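Local structure of probable methyltransferase (Bordetella pertussis, 3KTY) at residues 110-113 with 114-118; 164-167 with 168-172. The protein probably transfers methyl groups from S-adenosyl-L-methionine to RNA, the chain being the SPOUT-type methyltransferase domain of a longer TrmH-family protein. All coordinates share one frame; numbering follows the deposited sequence.

Contact 1 (110-113 with 114-118); sequences RRHL and DDTEA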
loop_
_atom_site.group_PDB
_atom_site.type_symbol
_atom_site.label_atom_id
_atom_site.label_comp_id
_atom_site.label_asym_id
_atom_site.label_seq_id
_atom_site.Cartn_x
_atom_site.Cartn_y
_atom_site.Cartn_z
ATOM N N ARG A 110 -1.093 -17.688 -6.636
ATOM C CA ARG A 110 -1.124 -17.742 -8.094
ATOM C C ARG A 110 -1.087 -19.182 -8.567
ATOM O O ARG A 110 -1.811 -19.569 -9.473
ATOM C CB ARG A 110 0.087 -16.990 -8.686
ATOM C CG ARG A 110 0.439 -17.375 -10.112
ATOM C CD ARG A 110 -0.621 -16.889 -11.045
ATOM N NE ARG A 110 -0.296 -17.229 -12.427
ATOM C CZ ARG A 110 0.201 -16.355 -13.306
ATOM N NH1 ARG A 110 0.452 -15.072 -12.953
ATOM N NH2 ARG A 110 0.437 -16.749 -14.547
ATOM N N ARG A 111 -0.211 -19.951 -7.938
ATOM C CA ARG A 111 -0.021 -21.362 -8.221
ATOM C C ARG A 111 -1.325 -22.121 -7.939
ATOM O O ARG A 111 -1.806 -22.897 -8.764
ATOM C CB ARG A 111 1.095 -21.896 -7.307
ATOM C CG ARG A 111 2.124 -22.791 -7.965
ATOM C CD ARG A 111 3.446 -22.782 -7.179
ATOM N NE ARG A 111 4.106 -21.475 -7.260
ATOM C CZ ARG A 111 4.819 -20.923 -6.276
ATOM N NH1 ARG A 111 5.379 -19.719 -6.442
ATOM N NH2 ARG A 111 4.976 -21.575 -5.124
ATOM N N HIS A 112 -1.901 -21.872 -6.769
ATOM C CA HIS A 112 -3.152 -22.489 -6.397
ATOM C C HIS A 112 -4.258 -22.159 -7.396
ATOM O O HIS A 112 -4.948 -23.039 -7.852
ATOM C CB HIS A 112 -3.545 -22.079 -4.983
ATOM C CG HIS A 112 -4.729 -22.826 -4.448
ATOM N ND1 HIS A 112 -4.649 -24.137 -4.022
ATOM C CD2 HIS A 112 -6.020 -22.445 -4.260
ATOM C CE1 HIS A 112 -5.842 -24.534 -3.612
ATOM N NE2 HIS A 112 -6.692 -23.534 -3.759
ATOM N N LEU A 113 -4.420 -20.898 -7.757
ATOM C CA LEU A 113 -5.478 -20.566 -8.700
ATOM C C LEU A 113 -5.258 -21.141 -10.090
ATOM O O LEU A 113 -6.219 -21.376 -10.843
ATOM C CB LEU A 113 -5.690 -19.063 -8.775
ATOM C CG LEU A 113 -6.115 -18.467 -7.430
ATOM C CD1 LEU A 113 -6.421 -17.001 -7.593
ATOM C CD2 LEU A 113 -7.326 -19.215 -6.864
ATOM N N ASP A 114 -3.993 -21.368 -10.429
ATOM C CA ASP A 114 -3.664 -21.915 -11.723
ATOM C C ASP A 114 -3.783 -23.422 -11.697
ATOM O O ASP A 114 -4.119 -24.017 -12.710
ATOM C CB ASP A 114 -2.247 -21.520 -12.148
ATOM C CG ASP A 114 -2.183 -20.140 -12.785
ATOM O OD1 ASP A 114 -3.243 -19.538 -13.066
ATOM O OD2 ASP A 114 -1.059 -19.657 -13.001
ATOM N N ASP A 115 -3.497 -24.039 -10.551
ATOM C CA ASP A 115 -3.480 -25.504 -10.454
ATOM C C ASP A 115 -4.843 -26.149 -10.134
ATOM O O ASP A 115 -4.980 -27.348 -10.269
ATOM C CB ASP A 115 -2.433 -25.977 -9.437
ATOM C CG ASP A 115 -1.007 -25.741 -9.908
ATOM O OD1 ASP A 115 -0.822 -25.406 -11.095
ATOM O OD2 ASP A 115 -0.067 -25.892 -9.092
ATOM N N THR A 116 -5.825 -25.367 -9.696
ATOM C CA THR A 116 -7.159 -25.891 -9.394
ATOM C C THR A 116 -8.202 -25.216 -10.275
ATOM O O THR A 116 -8.098 -24.037 -10.606
ATOM C CB THR A 116 -7.599 -25.666 -7.916
ATOM O OG1 THR A 116 -7.628 -24.265 -7.645
ATOM C CG2 THR A 116 -6.667 -26.332 -6.930
ATOM N N GLU A 117 -9.221 -25.976 -10.646
ATOM C CA GLU A 117 -10.310 -25.444 -11.447
ATOM C C GLU A 117 -11.032 -24.334 -10.699
ATOM O O GLU A 117 -11.199 -23.218 -11.191
ATOM C CB GLU A 117 -11.290 -26.567 -11.788
ATOM C CG GLU A 117 -12.158 -26.244 -12.973
ATOM C CD GLU A 117 -11.358 -25.602 -14.096
ATOM O OE1 GLU A 117 -10.199 -26.022 -14.327
ATOM O OE2 GLU A 117 -11.891 -24.671 -14.740
ATOM N N ALA A 118 -11.440 -24.644 -9.478
ATOM C CA ALA A 118 -12.269 -23.721 -8.717
ATOM C C ALA A 118 -11.739 -23.473 -7.301
ATOM O O ALA A 118 -12.513 -23.302 -6.363
ATOM C CB ALA A 118 -13.724 -24.221 -8.692
HETATM O O HOH W 1 0.319 -19.363 -15.302
HETATM O O HOH W 2 -7.145 -23.071 -12.763
#
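Amide N of Asp-114 bonds to Arg-110 O, that of Asp-115 to Arg-111 O and that of Thr-116 to His-112 O, the last i to i+4 turn before Thr-116 leaves helical backbone angles. One turn apart, Arg-110 and Asp-114 form a salt bridge in which NE of Arg-110 meets OD2 of Asp-114 at 2.6 Å, with an N-H...O angle of 165°. The carboxylate oxygen lies at the edge of the guanidinium, practically in its plane, yet the arginine reaches that oxygen from above the carboxylate, the two flat groups standing nearly upright to each other (83°). The bend of Arg-110 at chi2 (69°) swings NE across to the carboxylate of Asp-114. Water 1 closes a small ring, accepting from Arg-110 NH2 and donating to the same OD2. The hydroxyl of Thr-116 donates to His-112 O (OG1 to O 3.0 Å); it and the Thr-116 amide arrive from opposite faces of the carbonyl, so this one oxygen accepts two hydrogen bonds. CG2 of Thr-116 then lies over one face of the His-112 ring, a CH-pi contact 4.2 Å from the centroid, while NE2 of that ring is bonded to Thr-83. Arg-10 reaches Thr-116 O. Together these bonds mark the C-terminal end of helix 102-115 at the surface of the alpha/beta fold, just ahead of strand 121-125.

Contact 2 (164-167 with 168-172); sequences AAWE and LRYAL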
loop_
_atom_site.group_PDB
_atom_site.type_symbol
_atom_site.label_atom_id
_atom_site.label_comp_id
_atom_site.label_asym_id
_atom_site.label_seq_id
_atom_site.Cartn_x
_atom_site.Cartn_y
_atom_site.Cartn_z
ATOM N N ALA A 164 -1.449 -6.248 0.726
ATOM C CA ALA A 164 -1.799 -7.623 0.338
ATOM C C ALA A 164 -2.421 -7.709 -1.050
ATOM O O ALA A 164 -2.073 -8.552 -1.886
ATOM C CB ALA A 164 -2.756 -8.202 1.337
ATOM N N ALA A 165 -3.351 -6.800 -1.296
ATOM C CA ALA A 165 -4.034 -6.775 -2.550
ATOM C C ALA A 165 -3.090 -6.347 -3.676
ATOM O O ALA A 165 -3.238 -6.800 -4.805
ATOM C CB ALA A 165 -5.267 -5.851 -2.473
ATOM N N TRP A 166 -2.130 -5.470 -3.381
ATOM C CA TRP A 166 -1.136 -5.115 -4.400
ATOM C C TRP A 166 -0.276 -6.361 -4.743
ATOM O O TRP A 166 -0.148 -6.745 -5.902
ATOM C CB TRP A 166 -0.313 -3.845 -3.976
ATOM C CG TRP A 166 0.983 -3.842 -4.576
ATOM C CD1 TRP A 166 2.149 -4.122 -3.966
ATOM C CD2 TRP A 166 1.281 -3.646 -5.962
ATOM N NE1 TRP A 166 3.178 -4.095 -4.875
ATOM C CE2 TRP A 166 2.672 -3.805 -6.115
ATOM C CE3 TRP A 166 0.501 -3.356 -7.096
ATOM C CZ2 TRP A 166 3.314 -3.705 -7.346
ATOM C CZ3 TRP A 166 1.139 -3.239 -8.328
ATOM C CH2 TRP A 166 2.529 -3.408 -8.436
ATOM N N GLU A 167 0.261 -7.032 -3.739
ATOM C CA GLU A 167 1.027 -8.284 -3.961
ATOM C C GLU A 167 0.279 -9.336 -4.766
ATOM O O GLU A 167 0.811 -9.950 -5.707
ATOM C CB GLU A 167 1.407 -8.867 -2.608
ATOM C CG GLU A 167 2.580 -8.016 -1.949
ATOM C CD GLU A 167 3.925 -8.119 -2.692
ATOM O OE1 GLU A 167 4.114 -9.046 -3.502
ATOM O OE2 GLU A 167 4.813 -7.270 -2.472
ATOM N N LEU A 168 -0.986 -9.517 -4.407
ATOM C CA LEU A 168 -1.831 -10.453 -5.091
ATOM C C LEU A 168 -2.092 -10.030 -6.507
ATOM O O LEU A 168 -2.033 -10.817 -7.422
ATOM C CB LEU A 168 -3.148 -10.621 -4.341
ATOM C CG LEU A 168 -3.001 -11.538 -3.126
ATOM C CD1 LEU A 168 -4.264 -11.481 -2.319
ATOM C CD2 LEU A 168 -2.723 -12.947 -3.621
ATOM N N ARG A 169 -2.393 -8.771 -6.701
ATOM C CA ARG A 169 -2.574 -8.309 -8.060
ATOM C C ARG A 169 -1.322 -8.570 -8.906
ATOM O O ARG A 169 -1.373 -9.098 -10.020
ATOM C CB ARG A 169 -2.910 -6.810 -8.043
ATOM C CG ARG A 169 -2.868 -6.164 -9.398
ATOM C CD ARG A 169 -3.450 -4.693 -9.343
ATOM N NE ARG A 169 -3.551 -4.229 -10.715
ATOM C CZ ARG A 169 -4.515 -4.575 -11.554
ATOM N NH1 ARG A 169 -5.511 -5.338 -11.147
ATOM N NH2 ARG A 169 -4.483 -4.158 -12.803
ATOM N N TYR A 170 -0.184 -8.191 -8.367
ATOM C CA TYR A 170 1.026 -8.323 -9.145
ATOM C C TYR A 170 1.247 -9.788 -9.491
ATOM O O TYR A 170 1.684 -10.130 -10.589
ATOM C CB TYR A 170 2.250 -7.773 -8.387
ATOM C CG TYR A 170 3.431 -7.566 -9.306
ATOM C CD1 TYR A 170 3.563 -6.380 -10.033
ATOM C CD2 TYR A 170 4.387 -8.569 -9.494
ATOM C CE1 TYR A 170 4.635 -6.175 -10.912
ATOM C CE2 TYR A 170 5.491 -8.359 -10.359
ATOM C CZ TYR A 170 5.598 -7.178 -11.063
ATOM O OH TYR A 170 6.660 -6.990 -11.935
ATOM N N ALA A 171 0.997 -10.644 -8.523
ATOM C CA ALA A 171 1.285 -12.054 -8.742
ATOM C C ALA A 171 0.265 -12.695 -9.735
ATOM O O ALA A 171 0.581 -13.650 -10.421
ATOM C CB ALA A 171 1.359 -12.810 -7.422
ATOM N N LEU A 172 -0.902 -12.078 -9.890
ATOM C CA LEU A 172 -1.921 -12.621 -10.757
ATOM C C LEU A 172 -1.883 -12.079 -12.179
ATOM O O LEU A 172 -2.362 -12.720 -13.115
ATOM C CB LEU A 172 -3.315 -12.390 -10.142
ATOM C CG LEU A 172 -3.694 -13.133 -8.863
ATOM C CD1 LEU A 172 -5.181 -12.937 -8.585
ATOM C CD2 LEU A 172 -3.387 -14.624 -8.987
#
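Tyr-170 N donates to Trp-166 O at 2.9 Å in a nearly straight bond (167°), and Leu-168 N to Ala-164 O, Arg-169 N to Ala-165 O and Ala-171 N to Glu-167 O continue the same regular i to i+4 pattern. The polar ends of the side chains turn outward from this turn to other partners. Carboxylate oxygen OE2 of Glu-167 accepts from the indole NE1 of Trp-166 of the second subunit, a bond returned by the symmetric pair, while OE1 forms salt bridges with Arg-103 of its own chain and of the second subunit. Tyr-170 OH bonds Asp-101 of the second subunit. The side chains of Trp-166 and Tyr-170 run side by side and point the same way, both with CG anti to the backbone N, their rings meeting obliquely. Their planes stand 55° apart and the six-membered ring centroids are 5.5 Å apart; the touch is made by CH2 of Trp-166 against CD1 of Tyr-170 at 3.5 Å, while Tyr-170 CB sits over one indole face near its rim. On the inner side, Leu-168 CB and CG rest 3.4 Å from Ala-164 O, and the leucine packs on Val-11, Phe-13 and Ala-109. Helix 157-172 is thus sandwiched between the sheet with helix 102-115 and the second subunit, consistent with the dimer interface common in SPOUT methyltransferases.

Following the chain from the N terminus, contact 1 comes first, at the end of helix 102-115, and contact 2 follows about fifty residues later on helix 157-172, the last helix of the chain. Each is a local turn of one helix, so neither closes a long loop, and they run in series without nesting or crossing. Their centres are 15 Å apart, but the two helices meet: Arg-110 NH1 probably hydrogen-bonds Ala-171 O at 2.9 Å, and Leu-113 packs on Leu-172. Strands 121-125 and 142-145 of the parallel sheet lie between them in sequence. Residues 110-118 are thus linked to the C-terminal helix, whose 164-172 turns contribute to the contact with the second subunit.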